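Local coordinates for protein EIAV protease (Equine infectious anemia virus, PDB 1FMB) that probably cleaves the viral polyprotein as a homodimeric retroviral aspartic protease, captured here with a peptide-like inhibitor bound in its active site, at residues 27-32 with 90-95; 31-36 with 80-85; 72-77 with 96-101. The protein carries 1 engineered substitution. One frame throughout, in Å; residues are numbered along the deposited sequence. Where two conformers were deposited one is given.

Contact 1 of 3, residues 27-32 with 90-95; sequences GADTSV and LGRDIL. With HYB ([2-(2-methyl-propane-2-sulfonylmethyl)-3-naphthalen-1-yl-propionyl-valinyl]-phenylalaninol), chain B.
A28 and R92 join the loop of the active site to the first turn of helix 92-97: R92 N donates to A28 O at 3.0 Å. G27, just before, belongs to the Asp-Thr-Gly signature of aspartic proteases that starts at D25, and it borders the inhibitor HYB. D29 works at both ends. Its backbone N donates to HYB O33 (2.8 Å, nearly straight at 172°), while its side chain lies beside that of R92, pointing the same way, and NH2 meets D29 OD1 in a 2.9 Å salt bridge. OD1 lies at the guanidinium edge, in its plane, yet NH2 stands well above the carboxylate, the two planes being 71° apart. R8 of the second subunit takes D29 OD2, so two arginines probably keep this group ionised. T30 turns CG2 to HYB C37 (3.7 Å); its OG1 and water 1 are 2.6 Å apart, and the water donates to S31 O. S31 OG accepts from G91 N at 2.9 Å, at the helix N-cap, and donates to D93 OD1 at 2.8 Å on the syn side; D93 CG sits between its backbone N and carbonyl carbon (chi1 58°). I94 CD1 packs against S31 OG and CB. The Gly-Arg-Asp run 91-93, matching the Gly-Arg-Asn/Asp motif of retroviral proteases, thus braces the loop. Around it, L90 pairs with and packs on strand 18-24, T30 and I94 lean on strand 74-83, and L95 packs on L24.

Contact 2 of 3, residues 31-36 with 80-85; sequences SVLTTA and MLVADI
V32, in strand 32-34, packs against A83 of the parallel strand 80-83 and against I85 beyond it. From its backbone outwards, CB meets I85 CD1 at 3.9 Å. CG1, anti to the backbone N (chi1 -171°), comes closer, 3.7 Å from the same I85 CD1 and 3.9 Å from A83 CB. CG2, the other branch, lies near CB of L81 on the same face of the sheet. I85 also borders the bound HYB. Strand 32-34 is consistent with part of the psi-shaped sheet of aspartic proteases, pairing with 74-83 along one edge while V32 bonds I89 along the other. Its ladder is regular: S31 O accepts from L81 N, L33 N donates to L81 O at 2.7 Å, and L33 O takes A83 N. On the opposite face L33 CD2 lies alongside V82 CG2 at 4.1 Å, with Y38 of helix 35-40 packing on both residues. The methyl CE of M80 reaches L33 CB at 4.0 Å. Past the strand the ladder bends: T35 N reaches A83 O at 3.2 Å from above the carbonyl plane. Beside it T35 OG1 donates to D84 OD1 at 2.8 Å from above the carboxylate, while T34 OG1 caps helix 35-40 through H37 N.

Contact 3 of 3, residues 72-77 with 96-101; sequences KGRHIK and QDLGAK
L98 O is met by two basic side chains, K72 and R74. K72 NZ donates to it at 2.8 Å, close to the line of the carbonyl bond (167°); the bend at chi3 (127°) sets CE, and CD and CE both pass near the oxygen. The R74 guanidinium covers L98 O with a face, the oxygen standing 3.5 Å above the plane over its centre. One residue earlier, D97 O is shared as well: it takes a weak bond from R74 NE at 3.3 Å and a shorter one from water 2 at 2.6 Å. The water in turn accepts from R74 NE at 2.9 Å, lying at the guanidinium edge and in its plane, so water and carbonyl compete for the one NE proton.

Under the polar layer L98 supplies the apolar surface. Its CD2 touches I76 CD1 at 3.7 Å and R74 CD at 3.7 Å, the side chains crossing one another. I76 CD1 also rests on D97 CB at 4.0 Å. K72 and G73 both have positive phi and form the tight turn of the hairpin joining strands 58-71 and 74-83. Across from it helix 92-97 ends in a Schellman motif, with G99 at phi 85° and its N bonded to Q96 O.

K72 NZ has a second acceptor, L104 O of the second subunit, and K101 pairs antiparallel with a strand of that chain, as in the terminal sheet of retroviral protease dimers. Two cationic groups sit at the carbonyl end of a helix, where the helix dipole would probably add to their attraction; with the lysine shared between chains, this surface contact ties the hairpin to the dimer interface.

How the contacts relate
From the N terminus, the loop after strand 18-24 starts contacts 1 and 2 together, S31 and V32 serving both. Contact 2 closes the shorter loop, from strand 32-34 to strand 74-83; contact 1 runs further, to helix 92-97, and so encloses it. The two also touch, T30 packing on L81 and M80 on L90 and I94. Contact 3 closes a loop from the hairpin turn before strand 74-83 to the end of helix 92-97, crossing the other two. It shares strand 74-83 with contact 2, on the other side of the chain's centre, and the helix with contact 1. Together they bind the active-site loop, the central sheet and the helix, with contacts 1 and 3 reaching the second subunit.

Contact 1 of 3, residues 27-32 with 90-95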
loop_
_atom_site.group_PDB
_atom_site.type_symbol
_atom_site.label_atom_id
_atom_site.label_comp_id
_atom_site.label_asym_id
_atom_site.label_seq_id
_atom_site.Cartn_x
_atom_site.Cartn_y
_atom_site.Cartn_z
ATOM N N GLY A 27 -2.088 0.858 -2.210
ATOM C CA GLY A 27 -1.720 2.149 -1.664
ATOM C C GLY A 27 -0.534 2.766 -2.365
ATOM O O GLY A 27 -0.048 3.783 -1.899
ATOM N N ALA A 28 0.003 2.256 -3.476
ATOM C CA ALA A 28 1.149 2.806 -4.181
ATOM C C ALA A 28 0.627 3.353 -5.499
ATOM O O ALA A 28 -0.079 2.627 -6.232
ATOM C CB ALA A 28 2.234 1.726 -4.392
ATOM N N ASP A 29 0.842 4.669 -5.729
ATOM C CA ASP A 29 0.360 5.225 -7.000
ATOM C C ASP A 29 1.102 4.715 -8.223
ATOM O O ASP A 29 0.526 4.650 -9.307
ATOM C CB ASP A 29 0.529 6.738 -7.083
ATOM C CG ASP A 29 -0.327 7.501 -6.088
ATOM O OD1 ASP A 29 -1.298 6.983 -5.489
ATOM O OD2 ASP A 29 -0.044 8.731 -5.993
ATOM N N THR A 30 2.334 4.303 -7.932
ATOM C CA THR A 30 3.187 3.875 -9.019
ATOM C C THR A 30 4.042 2.728 -8.540
ATOM O O THR A 30 4.111 2.343 -7.371
ATOM C CB THR A 30 4.003 5.154 -9.410
ATOM O OG1 THR A 30 4.693 4.823 -10.621
ATOM C CG2 THR A 30 5.001 5.507 -8.326
ATOM N N SER A 31 4.609 2.026 -9.491
ATOM C CA SER A 31 5.389 0.787 -9.197
ATOM C C SER A 31 6.884 1.097 -9.020
ATOM O O SER A 31 7.418 1.918 -9.760
ATOM C CB SER A 31 5.163 -0.072 -10.398
ATOM O OG SER A 31 3.813 -0.524 -10.495
ATOM N N VAL A 32 7.537 0.381 -8.121
ATOM C CA VAL A 32 8.941 0.623 -7.817
ATOM C C VAL A 32 9.722 -0.677 -7.671
ATOM O O VAL A 32 9.380 -1.616 -6.973
ATOM C CB VAL A 32 8.996 1.324 -6.428
ATOM C CG1 VAL A 32 10.448 1.801 -6.150
ATOM C CG2 VAL A 32 8.116 2.585 -6.471
ATOM N N LEU A 90 4.314 -3.475 -7.155
ATOM C CA LEU A 90 3.489 -3.232 -8.308
ATOM C C LEU A 90 2.342 -2.354 -7.706
ATOM O O LEU A 90 1.535 -2.793 -6.861
ATOM C CB LEU A 90 2.890 -4.551 -8.829
ATOM C CG LEU A 90 3.523 -5.047 -10.121
ATOM C CD1 LEU A 90 5.006 -4.799 -10.234
ATOM C CD2 LEU A 90 3.125 -6.490 -10.399
ATOM N N GLY A 91 2.303 -1.093 -8.143
ATOM C CA GLY A 91 1.268 -0.182 -7.660
ATOM C C GLY A 91 0.114 -0.142 -8.680
ATOM O O GLY A 91 0.079 -0.878 -9.665
ATOM N N ARG A 92 -0.708 0.889 -8.535
ATOM C CA ARG A 92 -1.947 1.049 -9.308
ATOM C C ARG A 92 -1.752 1.170 -10.804
ATOM O O ARG A 92 -2.630 0.713 -11.553
ATOM C CB ARG A 92 -2.785 2.214 -8.718
ATOM C CG ARG A 92 -3.315 1.898 -7.280
ATOM C CD ARG A 92 -4.364 3.016 -6.937
ATOM N NE ARG A 92 -3.794 4.349 -6.879
ATOM C CZ ARG A 92 -3.790 5.297 -7.808
ATOM N NH1 ARG A 92 -4.428 5.145 -9.001
ATOM N NH2 ARG A 92 -3.208 6.490 -7.637
ATOM N N ASP A 93 -0.664 1.792 -11.233
ATOM C CA ASP A 93 -0.432 1.924 -12.663
ATOM C C ASP A 93 -0.338 0.561 -13.300
ATOM O O ASP A 93 -1.073 0.322 -14.253
ATOM C CB ASP A 93 0.808 2.783 -12.958
ATOM C CG ASP A 93 2.081 2.231 -12.325
ATOM O OD1 ASP A 93 2.091 1.466 -11.361
ATOM O OD2 ASP A 93 3.189 2.540 -12.804
ATOM N N ILE A 94 0.416 -0.388 -12.745
ATOM C CA ILE A 94 0.537 -1.719 -13.324
ATOM C C ILE A 94 -0.607 -2.624 -12.942
ATOM O O ILE A 94 -1.069 -3.491 -13.715
ATOM C CB ILE A 94 1.936 -2.296 -12.959
ATOM C CG1 ILE A 94 2.967 -1.533 -13.773
ATOM C CG2 ILE A 94 1.960 -3.749 -13.452
ATOM C CD1 ILE A 94 4.414 -1.943 -13.620
ATOM N N LEU A 95 -1.166 -2.493 -11.733
ATOM C CA LEU A 95 -2.325 -3.274 -11.344
ATOM C C LEU A 95 -3.512 -3.034 -12.291
ATOM O O LEU A 95 -4.260 -3.958 -12.582
ATOM C CB LEU A 95 -2.711 -2.906 -9.908
ATOM C CG LEU A 95 -1.788 -3.465 -8.830
ATOM C CD1 LEU A 95 -2.279 -3.086 -7.440
ATOM C CD2 LEU A 95 -1.536 -4.968 -8.908
HETATM S S1 HYB B . 4.329 9.313 -4.654
HETATM O O2 HYB B . 4.824 10.359 -3.804
HETATM O O3 HYB B . 5.091 8.112 -4.770
HETATM C C4 HYB B . 1.177 12.267 0.213
HETATM C C5 HYB B . 2.388 11.794 -0.194
HETATM C C6 HYB B . 2.475 10.545 -0.928
HETATM C C7 HYB B . 1.356 9.847 -1.214
HETATM C C8 HYB B . 0.008 10.332 -0.770
HETATM C C9 HYB B . -0.032 11.545 -0.072
HETATM C C10 HYB B . -1.293 12.077 0.363
HETATM C C11 HYB B . -2.446 11.383 0.103
HETATM C C12 HYB B . -2.404 10.147 -0.598
HETATM C C13 HYB B . -1.178 9.635 -1.031
HETATM O O14 HYB B . 0.258 2.886 0.775
HETATM C C15 HYB B . 1.461 2.637 1.591
HETATM N N16 HYB B . 2.573 4.248 0.151
HETATM C C17 HYB B . 2.246 3.978 1.562
HETATM C C18 HYB B . 1.391 5.157 2.084
HETATM C C19 HYB B . 2.047 6.483 2.407
HETATM C C20 HYB B . 2.089 7.560 1.514
HETATM C C21 HYB B . 2.648 8.801 1.845
HETATM C C22 HYB B . 3.197 8.973 3.121
HETATM C C23 HYB B . 3.146 7.926 4.038
HETATM C C24 HYB B . 2.583 6.694 3.690
HETATM N N25 HYB B . 3.666 6.182 -1.940
HETATM C C26 HYB B . 3.923 4.720 -1.853
HETATM C C27 HYB B . 3.865 4.438 -0.303
HETATM O O28 HYB B . 4.834 4.325 0.431
HETATM C C29 HYB B . 5.255 4.270 -2.502
HETATM C C30 HYB B . 5.629 2.840 -2.077
HETATM C C31 HYB B . 5.074 4.413 -4.031
HETATM C C32 HYB B . 2.817 6.756 -2.837
HETATM O O33 HYB B . 2.150 6.104 -3.649
HETATM C C34 HYB B . 2.664 8.287 -2.714
HETATM C C35 HYB B . 1.326 8.501 -1.959
HETATM C C36 HYB B . 2.660 9.006 -4.101
HETATM C C37 HYB B . 3.710 8.885 -7.355
HETATM C C38 HYB B . 4.170 9.983 -6.362
HETATM C C39 HYB B . 5.605 10.391 -6.775
HETATM C C40 HYB B . 3.226 11.210 -6.367
HETATM O O HOH W 1 6.405 3.543 -12.048
#

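Contact 2 of 3, residues 31-36 with 80-85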
loop_
_atom_site.group_PDB
_atom_site.type_symbol
_atom_site.label_atom_id
_atom_site.label_comp_id
_atom_site.label_asym_id
_atom_site.label_seq_id
_atom_site.Cartn_x
_atom_site.Cartn_y
_atom_site.Cartn_z
ATOM N N SER A 31 4.609 2.026 -9.491
ATOM C CA SER A 31 5.389 0.787 -9.197
ATOM C C SER A 31 6.884 1.097 -9.020
ATOM O O SER A 31 7.418 1.918 -9.760
ATOM C CB SER A 31 5.163 -0.072 -10.398
ATOM O OG SER A 31 3.813 -0.524 -10.495
ATOM N N VAL A 32 7.537 0.381 -8.121
ATOM C CA VAL A 32 8.941 0.623 -7.817
ATOM C C VAL A 32 9.722 -0.677 -7.671
ATOM O O VAL A 32 9.380 -1.616 -6.973
ATOM C CB VAL A 32 8.996 1.324 -6.428
ATOM C CG1 VAL A 32 10.448 1.801 -6.150
ATOM C CG2 VAL A 32 8.116 2.585 -6.471
ATOM N N LEU A 33 10.825 -0.721 -8.379
ATOM C CA LEU A 33 11.735 -1.891 -8.286
ATOM C C LEU A 33 12.804 -1.459 -7.266
ATOM O O LEU A 33 13.339 -0.319 -7.289
ATOM C CB LEU A 33 12.266 -1.872 -9.701
ATOM C CG LEU A 33 13.093 -2.946 -10.355
ATOM C CD1 LEU A 33 12.333 -4.275 -10.229
ATOM C CD2 LEU A 33 13.334 -2.509 -11.797
ATOM N N THR A 34 13.143 -2.442 -6.429
ATOM C CA THR A 34 14.241 -2.166 -5.473
ATOM C C THR A 34 15.532 -2.145 -6.291
ATOM O O THR A 34 15.697 -2.734 -7.367
ATOM C CB THR A 34 14.364 -3.193 -4.353
ATOM O OG1 THR A 34 14.808 -4.492 -4.863
ATOM C CG2 THR A 34 13.106 -3.521 -3.588
ATOM N N THR A 35 16.543 -1.392 -5.867
ATOM C CA THR A 35 17.816 -1.364 -6.588
ATOM C C THR A 35 18.496 -2.754 -6.681
ATOM O O THR A 35 19.144 -2.980 -7.727
ATOM C CB THR A 35 18.750 -0.458 -5.763
ATOM O OG1 THR A 35 18.116 0.826 -5.619
ATOM C CG2 THR A 35 20.105 -0.354 -6.454
ATOM N N ALA A 36 18.375 -3.600 -5.676
ATOM C CA ALA A 36 18.954 -4.939 -5.600
ATOM C C ALA A 36 18.285 -5.745 -6.722
ATOM O O ALA A 36 19.014 -6.436 -7.428
ATOM C CB ALA A 36 18.711 -5.692 -4.307
ATOM N N MET A 80 9.406 1.750 -14.829
ATOM C CA MET A 80 9.219 1.495 -13.424
ATOM C C MET A 80 10.253 2.379 -12.705
ATOM O O MET A 80 11.332 2.584 -13.267
ATOM C CB MET A 80 9.615 0.071 -13.021
ATOM C CG MET A 80 8.405 -0.845 -13.042
ATOM S SD MET A 80 8.795 -2.517 -12.520
ATOM C CE MET A 80 8.462 -2.632 -10.752
ATOM N N LEU A 81 9.906 2.871 -11.529
ATOM C CA LEU A 81 10.917 3.635 -10.792
ATOM C C LEU A 81 11.850 2.656 -10.098
ATOM O O LEU A 81 11.522 1.447 -9.910
ATOM C CB LEU A 81 10.238 4.466 -9.685
ATOM C CG LEU A 81 9.169 5.429 -10.232
ATOM C CD1 LEU A 81 8.566 6.243 -9.098
ATOM C CD2 LEU A 81 9.803 6.339 -11.276
ATOM N N VAL A 82 13.066 3.045 -9.744
ATOM C CA VAL A 82 14.044 2.207 -9.017
ATOM C C VAL A 82 14.441 2.962 -7.731
ATOM O O VAL A 82 14.743 4.173 -7.769
ATOM C CB VAL A 82 15.282 1.901 -9.866
ATOM C CG1 VAL A 82 16.181 1.011 -9.039
ATOM C CG2 VAL A 82 14.875 1.278 -11.206
ATOM N N ALA A 83 14.393 2.341 -6.561
ATOM C CA ALA A 83 14.750 3.056 -5.315
ATOM C C ALA A 83 15.237 2.130 -4.243
ATOM O O ALA A 83 14.987 0.902 -4.302
ATOM C CB ALA A 83 13.518 3.877 -4.850
ATOM N N ASP A 84 16.047 2.654 -3.248
ATOM C CA ASP A 84 16.498 1.691 -2.241
ATOM C C ASP A 84 15.408 1.430 -1.202
ATOM O O ASP A 84 15.490 1.971 -0.088
ATOM C CB ASP A 84 17.672 2.293 -1.448
ATOM C CG ASP A 84 18.934 2.209 -2.289
ATOM O OD1 ASP A 84 19.122 1.207 -3.000
ATOM O OD2 ASP A 84 19.762 3.144 -2.223
ATOM N N ILE A 85 14.402 0.659 -1.548
ATOM C CA ILE A 85 13.303 0.310 -0.670
ATOM C C ILE A 85 13.396 -1.192 -0.406
ATOM O O ILE A 85 14.104 -1.876 -1.120
ATOM C CB ILE A 85 11.943 0.775 -1.193
ATOM C CG1 ILE A 85 11.569 0.172 -2.553
ATOM C CG2 ILE A 85 12.023 2.297 -1.340
ATOM C CD1 ILE A 85 10.063 0.248 -2.840
#

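Contact 3 of 3, residues 72-77 with 96-101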
loop_
_atom_site.group_PDB
_atom_site.type_symbol
_atom_site.label_atom_id
_atom_site.label_comp_id
_atom_site.label_asym_id
_atom_site.label_seq_id
_atom_site.Cartn_x
_atom_site.Cartn_y
_atom_site.Cartn_z
ATOM N N LYS A 72 0.002 -13.287 -16.255
ATOM C CA LYS A 72 -1.388 -13.498 -16.702
ATOM C C LYS A 72 -1.419 -13.458 -18.232
ATOM O O LYS A 72 -2.308 -12.867 -18.849
ATOM C CB LYS A 72 -2.190 -12.295 -16.214
ATOM C CG LYS A 72 -3.078 -12.359 -15.009
ATOM C CD LYS A 72 -3.920 -11.078 -15.044
ATOM C CE LYS A 72 -5.401 -11.453 -14.934
ATOM N NZ LYS A 72 -6.313 -10.310 -14.636
ATOM N N GLY A 73 -0.420 -14.025 -18.898
ATOM C CA GLY A 73 -0.340 -13.996 -20.345
ATOM C C GLY A 73 -0.324 -12.592 -20.931
ATOM O O GLY A 73 -0.599 -12.503 -22.131
ATOM N N ARG A 74 -0.078 -11.517 -20.182
ATOM C CA ARG A 74 -0.028 -10.177 -20.728
ATOM C C ARG A 74 1.441 -9.799 -20.919
ATOM O O ARG A 74 2.373 -10.381 -20.362
ATOM C CB ARG A 74 -0.673 -9.106 -19.859
ATOM C CG ARG A 74 -2.202 -9.209 -19.886
ATOM C CD ARG A 74 -2.736 -8.919 -18.490
ATOM N NE ARG A 74 -3.869 -7.999 -18.623
ATOM C CZ ARG A 74 -5.114 -8.431 -18.495
ATOM N NH1 ARG A 74 -5.281 -9.654 -18.022
ATOM N NH2 ARG A 74 -6.115 -7.611 -18.772
ATOM N N HIS A 75 1.640 -8.809 -21.771
ATOM C CA HIS A 75 3.009 -8.350 -22.052
ATOM C C HIS A 75 2.979 -6.845 -21.839
ATOM O O HIS A 75 2.432 -6.194 -22.742
ATOM C CB HIS A 75 3.264 -8.653 -23.531
ATOM C CG HIS A 75 4.729 -8.672 -23.790
ATOM N ND1 HIS A 75 5.436 -9.857 -23.736
ATOM C CD2 HIS A 75 5.600 -7.683 -24.095
ATOM C CE1 HIS A 75 6.708 -9.587 -24.004
ATOM N NE2 HIS A 75 6.833 -8.286 -24.231
ATOM N N ILE A 76 3.434 -6.322 -20.704
ATOM C CA ILE A 76 3.321 -4.875 -20.525
ATOM C C ILE A 76 4.683 -4.209 -20.673
ATOM O O ILE A 76 5.648 -4.688 -20.089
ATOM C CB ILE A 76 2.729 -4.653 -19.130
ATOM C CG1 ILE A 76 1.230 -4.985 -19.207
ATOM C CG2 ILE A 76 2.901 -3.241 -18.622
ATOM C CD1 ILE A 76 0.834 -5.756 -17.970
ATOM N N LYS A 77 4.707 -3.159 -21.472
ATOM C CA LYS A 77 5.981 -2.470 -21.713
ATOM C C LYS A 77 5.765 -1.115 -21.044
ATOM O O LYS A 77 4.841 -0.366 -21.412
ATOM C CB LYS A 77 6.134 -2.204 -23.197
ATOM C CG LYS A 77 7.313 -2.696 -23.974
ATOM C CD LYS A 77 6.842 -4.021 -24.583
ATOM C CE LYS A 77 7.755 -4.519 -25.695
ATOM N NZ LYS A 77 9.155 -4.815 -25.255
ATOM N N GLN A 96 -3.745 -1.799 -12.726
ATOM C CA GLN A 96 -4.816 -1.411 -13.638
ATOM C C GLN A 96 -4.585 -2.118 -14.971
ATOM O O GLN A 96 -5.493 -2.728 -15.586
ATOM C CB GLN A 96 -4.852 0.107 -13.814
ATOM C CG GLN A 96 -5.997 0.621 -14.665
ATOM C CD GLN A 96 -6.027 2.135 -14.834
ATOM O OE1 GLN A 96 -5.258 2.849 -14.198
ATOM N NE2 GLN A 96 -6.903 2.634 -15.703
ATOM N N ASP A 97 -3.339 -2.106 -15.411
ATOM C CA ASP A 97 -2.956 -2.782 -16.656
ATOM C C ASP A 97 -3.275 -4.278 -16.580
ATOM O O ASP A 97 -3.767 -4.852 -17.547
ATOM C CB ASP A 97 -1.454 -2.682 -16.969
ATOM C CG ASP A 97 -1.119 -1.278 -17.443
ATOM O OD1 ASP A 97 -2.048 -0.670 -18.016
ATOM O OD2 ASP A 97 0.000 -0.759 -17.239
ATOM N N LEU A 98 -2.989 -4.954 -15.480
ATOM C CA LEU A 98 -3.230 -6.344 -15.294
ATOM C C LEU A 98 -4.716 -6.625 -15.015
ATOM O O LEU A 98 -5.030 -7.828 -14.968
ATOM C CB LEU A 98 -2.448 -7.030 -14.150
ATOM C CG LEU A 98 -0.933 -7.066 -14.415
ATOM C CD1 LEU A 98 -0.142 -7.452 -13.179
ATOM C CD2 LEU A 98 -0.623 -8.057 -15.531
ATOM N N GLY A 99 -5.594 -5.669 -14.818
ATOM C CA GLY A 99 -6.983 -6.018 -14.546
ATOM C C GLY A 99 -7.221 -6.308 -13.084
ATOM O O GLY A 99 -8.255 -6.877 -12.769
ATOM N N ALA A 100 -6.351 -5.966 -12.129
ATOM C CA ALA A 100 -6.571 -6.272 -10.720
ATOM C C ALA A 100 -7.692 -5.398 -10.163
ATOM O O ALA A 100 -7.946 -4.328 -10.679
ATOM C CB ALA A 100 -5.349 -5.910 -9.857
ATOM N N LYS A 101 -8.432 -5.884 -9.200
ATOM C CA LYS A 101 -9.499 -5.031 -8.650
ATOM C C LYS A 101 -9.562 -5.297 -7.154
ATOM O O LYS A 101 -9.287 -6.399 -6.687
ATOM C CB LYS A 101 -10.832 -5.329 -9.343
ATOM C CG LYS A 101 -11.287 -6.747 -9.033
ATOM C CD LYS A 101 -12.618 -7.102 -9.678
ATOM C CE LYS A 101 -12.565 -6.777 -11.166
ATOM N NZ LYS A 101 -13.661 -7.506 -11.877
HETATM O O HOH W 2 -3.076 -5.535 -19.928
#